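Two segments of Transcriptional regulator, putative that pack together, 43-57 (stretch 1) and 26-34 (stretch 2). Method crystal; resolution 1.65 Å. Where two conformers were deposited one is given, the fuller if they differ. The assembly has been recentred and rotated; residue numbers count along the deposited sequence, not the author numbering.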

# COMPACT_ATOMS: atom_id res chain seq x y z
N VAL A 43 0.95 7.36 -6.80
CA VAL A 43 0.37 8.62 -7.26
C VAL A 43 0.92 9.83 -6.50
O VAL A 43 1.12 10.92 -7.07
CB VAL A 43 -1.17 8.57 -7.15
CG1 VAL A 43 -1.80 9.93 -7.40
CG2 VAL A 43 -1.72 7.56 -8.17
N SER A 44 1.18 9.63 -5.21
CA SER A 44 1.71 10.72 -4.40
C SER A 44 2.63 10.11 -3.35
O SER A 44 2.32 9.07 -2.79
CB SER A 44 0.58 11.49 -3.73
OG SER A 44 1.09 12.62 -2.99
N GLN A 45 3.77 10.75 -3.11
CA GLN A 45 4.75 10.20 -2.19
C GLN A 45 5.46 11.31 -1.43
O GLN A 45 5.81 12.34 -2.04
CB GLN A 45 5.78 9.41 -2.96
CG GLN A 45 6.82 8.68 -2.11
CD GLN A 45 7.82 7.99 -2.98
OE1 GLN A 45 8.53 8.64 -3.75
NE2 GLN A 45 7.86 6.67 -2.92
N ARG A 46 5.69 11.10 -0.15
CA ARG A 46 6.37 12.10 0.68
C ARG A 46 7.89 12.18 0.47
O ARG A 46 8.50 13.24 0.58
CB ARG A 46 6.00 11.92 2.16
CG ARG A 46 4.62 12.20 2.44
CD ARG A 46 4.34 13.59 2.22
NE ARG A 46 5.21 14.42 3.03
CZ ARG A 46 5.11 15.74 3.04
NH1 ARG A 46 4.20 16.32 2.28
NH2 ARG A 46 5.92 16.47 3.81
N GLU A 47 8.54 11.08 0.15
CA GLU A 47 9.98 11.17 0.12
C GLU A 47 10.62 11.22 1.49
O GLU A 47 10.24 11.96 2.42
CB GLU A 47 10.47 12.35 -0.75
CG GLU A 47 10.80 13.69 -0.01
CD GLU A 47 11.98 14.43 -0.64
OE1 GLU A 47 12.36 15.51 -0.13
OE2 GLU A 47 12.53 13.93 -1.65
N SER A 48 11.68 10.45 1.54
CA SER A 48 12.44 10.09 2.74
C SER A 48 13.29 11.27 3.14
O SER A 48 13.99 11.89 2.31
CB SER A 48 13.35 8.90 2.42
OG SER A 48 14.26 8.64 3.49
N MSE A 49 13.27 11.55 4.44
CA MSE A 49 14.13 12.57 5.04
C MSE A 49 15.35 11.87 5.61
O MSE A 49 16.23 12.47 6.25
CB MSE A 49 13.40 13.30 6.14
CG MSE A 49 12.30 14.18 5.64
SE MSE A 49 13.03 15.64 4.62
CE MSE A 49 12.31 15.22 2.98
N GLN A 50 15.40 10.58 5.39
CA GLN A 50 16.57 9.91 5.75
C GLN A 50 17.24 9.80 4.39
O GLN A 50 17.30 10.82 3.65
CB GLN A 50 16.23 8.66 6.60
CG GLN A 50 15.56 9.02 8.00
CD GLN A 50 14.00 9.03 8.01
OE1 GLN A 50 13.33 9.14 6.96
NE2 GLN A 50 13.43 8.96 9.21
N ALA A 51 17.73 8.63 4.05
CA ALA A 51 18.46 8.43 2.81
C ALA A 51 17.91 7.15 2.20
O ALA A 51 18.63 6.39 1.56
CB ALA A 51 19.94 8.30 3.11
N LEU A 52 16.62 6.90 2.41
CA LEU A 52 16.06 5.64 1.92
C LEU A 52 15.80 5.67 0.44
O LEU A 52 15.08 6.54 -0.05
CB LEU A 52 14.79 5.26 2.69
CG LEU A 52 14.21 3.86 2.40
CD1 LEU A 52 15.13 2.81 3.05
N ARG A 53 16.33 4.67 -0.29
CA ARG A 53 16.14 4.60 -1.75
C ARG A 53 15.46 3.35 -2.27
O ARG A 53 16.06 2.52 -2.96
CB ARG A 53 17.48 4.73 -2.48
CG ARG A 53 18.15 6.09 -2.24
CD ARG A 53 18.88 6.65 -3.43
NE ARG A 53 19.42 7.98 -3.13
CZ ARG A 53 20.25 8.67 -3.92
NH1 ARG A 53 20.66 8.18 -5.08
NH2 ARG A 53 20.66 9.86 -3.53
N CYS A 54 14.18 3.23 -1.97
CA CYS A 54 13.47 2.01 -2.33
C CYS A 54 12.80 2.04 -3.71
O CYS A 54 12.95 3.01 -4.47
CB CYS A 54 12.51 1.66 -1.21
SG CYS A 54 10.99 2.64 -1.17
N SER A 55 12.10 0.96 -4.05
CA SER A 55 11.59 0.78 -5.40
C SER A 55 10.37 1.63 -5.74
O SER A 55 10.03 1.75 -6.91
CB SER A 55 11.31 -0.70 -5.69
OG SER A 55 12.51 -1.43 -5.79
N PHE A 56 9.74 2.21 -4.72
CA PHE A 56 8.55 3.03 -4.91
C PHE A 56 8.93 4.47 -5.21
O PHE A 56 9.59 5.13 -4.41
CB PHE A 56 7.68 2.93 -3.65
CG PHE A 56 7.11 1.57 -3.44
CD1 PHE A 56 6.04 1.13 -4.21
CD2 PHE A 56 7.68 0.70 -2.51
CE1 PHE A 56 5.51 -0.14 -4.05
CE2 PHE A 56 7.15 -0.57 -2.34
CZ PHE A 56 6.05 -0.99 -3.11
N VAL A 57 8.49 4.94 -6.38
CA VAL A 57 8.85 6.27 -6.87
C VAL A 57 7.56 6.91 -7.41
O VAL A 57 6.84 6.29 -8.19
CB VAL A 57 9.90 6.16 -8.01
CG1 VAL A 57 10.14 7.54 -8.69
CG2 VAL A 57 11.23 5.62 -7.46
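Stretch 2 (26-34) TGEMAAYMV

Stretch 2 lies along stretch 1 as an antiparallel strand neighbour. The axes of the two strands, 43-45 in stretch 1 and the strand of stretch 2 that runs through Val 34 and on beyond the stretch, approach to 4.7 Å, and their N-to-C directions differ by 175°. The register follows from the nearest CA pairs: Val 43 CA to Met 33 CA is 5.6 Å, Ser 44 CA to Tyr 32 CA 5.2 Å, and Gln 45 CA to Ala 31 CA 4.2 Å. Extended phi/psi values, -112/122 at Tyr 32 and -142/158 at Ala 31, are those of a regular strand.

Tyr 32 anchors the backbone pairing. Its N donates to Ser 44 O at 2.8 Å with an N-H...acceptor angle of 167°, and its O accepts from Val 43 N at 2.8 Å and, weakly, from Ser 44 N at 3.3 Å. Val 43, at phi/psi -86/-36, departs from the extended conformation, and both amides converge on the one carbonyl. Gln 45 and Ala 31 form the next, non-hydrogen-bonded pair, flanked by CA-H...O contacts from Ala 31 CA to Ser 44 O (3.2 Å) and from Gln 45 CA to Ala 30 O (3.5 Å). One step on, Arg 46 N donates to Ala 30 O at 2.9 Å and 167°.

Val 43 has the largest covered area in stretch 1, 74 Å². Its CG2 meets Val 34 CG2 at 3.5 Å, while its CB lies 4.0 Å from CD2 of the Tyr 32 ring. Ser 44 and Tyr 32 direct their side chains to one face of the sheet; Gln 45 and Ala 31 direct theirs to the other.

Met 29, a selenomethionine, covers the most surface of all, 139 Å² of the residue being buried by stretch 1. Its CA-to-CB bond points sideways, but the m, t, p side chain brings its end into the loop that follows the strand. Met 29 CE lies 3.3 Å from Glu 47 CA and 3.6 Å from Gln 45 CD, Met 29 CG lies 3.4 Å from Ser 48 CB, and Met 29 SE approaches Cys 54 SG at 4.5 Å. The loop thus surrounds this side chain from several directions. Within stretch 1, Gln 45 NE2 donates to Phe 56 O at 2.8 Å, tying strand to loop.

Two contacts extend the interface. Met 33 CE reaches Phe 56 CE1 at 3.5 Å, oblique to the ring, and Gln 50 NE2 donates to Gly 27 O at 2.9 Å and 164°.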

# COMPACT_ATOMS: atom_id res chain seq x y z
N THR A 26 4.98 9.50 12.00
CA THR A 26 5.80 8.28 12.03
C THR A 26 7.28 8.50 11.81
O THR A 26 8.11 7.59 12.10
CB THR A 26 5.34 7.28 10.93
OG1 THR A 26 5.47 7.91 9.64
CG2 THR A 26 3.90 6.84 11.13
N GLY A 27 7.64 9.63 11.20
CA GLY A 27 9.04 9.85 10.79
C GLY A 27 9.44 8.93 9.65
O GLY A 27 10.62 8.54 9.56
N GLU A 28 8.48 8.57 8.82
CA GLU A 28 8.76 7.68 7.67
C GLU A 28 8.15 8.20 6.37
O GLU A 28 7.20 9.01 6.38
CB GLU A 28 8.16 6.29 7.94
CG GLU A 28 8.67 5.61 9.22
CD GLU A 28 10.17 5.27 9.24
OE1 GLU A 28 10.86 5.32 8.19
OE2 GLU A 28 10.69 4.94 10.34
N MSE A 29 8.69 7.71 5.27
CA MSE A 29 8.14 7.89 3.92
C MSE A 29 6.74 7.32 3.87
O MSE A 29 6.49 6.25 4.47
CB MSE A 29 8.93 7.07 2.91
CG MSE A 29 10.35 7.42 2.71
SE MSE A 29 10.80 6.56 1.01
CE MSE A 29 10.03 7.85 -0.08
N ALA A 30 5.84 7.97 3.14
CA ALA A 30 4.46 7.48 3.00
C ALA A 30 4.01 7.74 1.58
O ALA A 30 4.44 8.72 0.95
CB ALA A 30 3.54 8.20 3.99
N ALA A 31 3.15 6.87 1.07
CA ALA A 31 2.68 7.03 -0.30
C ALA A 31 1.21 6.66 -0.44
O ALA A 31 0.67 5.91 0.38
CB ALA A 31 3.49 6.17 -1.23
N TYR A 32 0.60 7.20 -1.50
CA TYR A 32 -0.74 6.81 -1.93
C TYR A 32 -0.59 6.11 -3.26
O TYR A 32 -0.03 6.67 -4.22
CB TYR A 32 -1.59 8.05 -2.12
CG TYR A 32 -2.98 7.79 -2.60
CD1 TYR A 32 -3.86 7.04 -1.83
CD2 TYR A 32 -3.41 8.30 -3.82
CE1 TYR A 32 -5.18 6.82 -2.29
CE2 TYR A 32 -4.71 8.09 -4.27
CZ TYR A 32 -5.57 7.34 -3.51
OH TYR A 32 -6.86 7.15 -3.96
N MSE A 33 -1.07 4.88 -3.26
CA MSE A 33 -0.97 3.97 -4.41
C MSE A 33 -2.34 3.71 -4.99
O MSE A 33 -3.33 3.66 -4.25
CB MSE A 33 -0.40 2.63 -3.93
CG MSE A 33 0.70 2.75 -2.85
SE MSE A 33 2.32 3.26 -3.84
CE MSE A 33 2.48 1.52 -4.52
N VAL A 34 -2.42 3.50 -6.30
CA VAL A 34 -3.70 3.10 -6.89
C VAL A 34 -3.47 1.95 -7.84
O VAL A 34 -2.40 1.82 -8.45
CB VAL A 34 -4.49 4.22 -7.61
CG1 VAL A 34 -4.85 5.34 -6.63
CG2 VAL A 34 -3.74 4.73 -8.83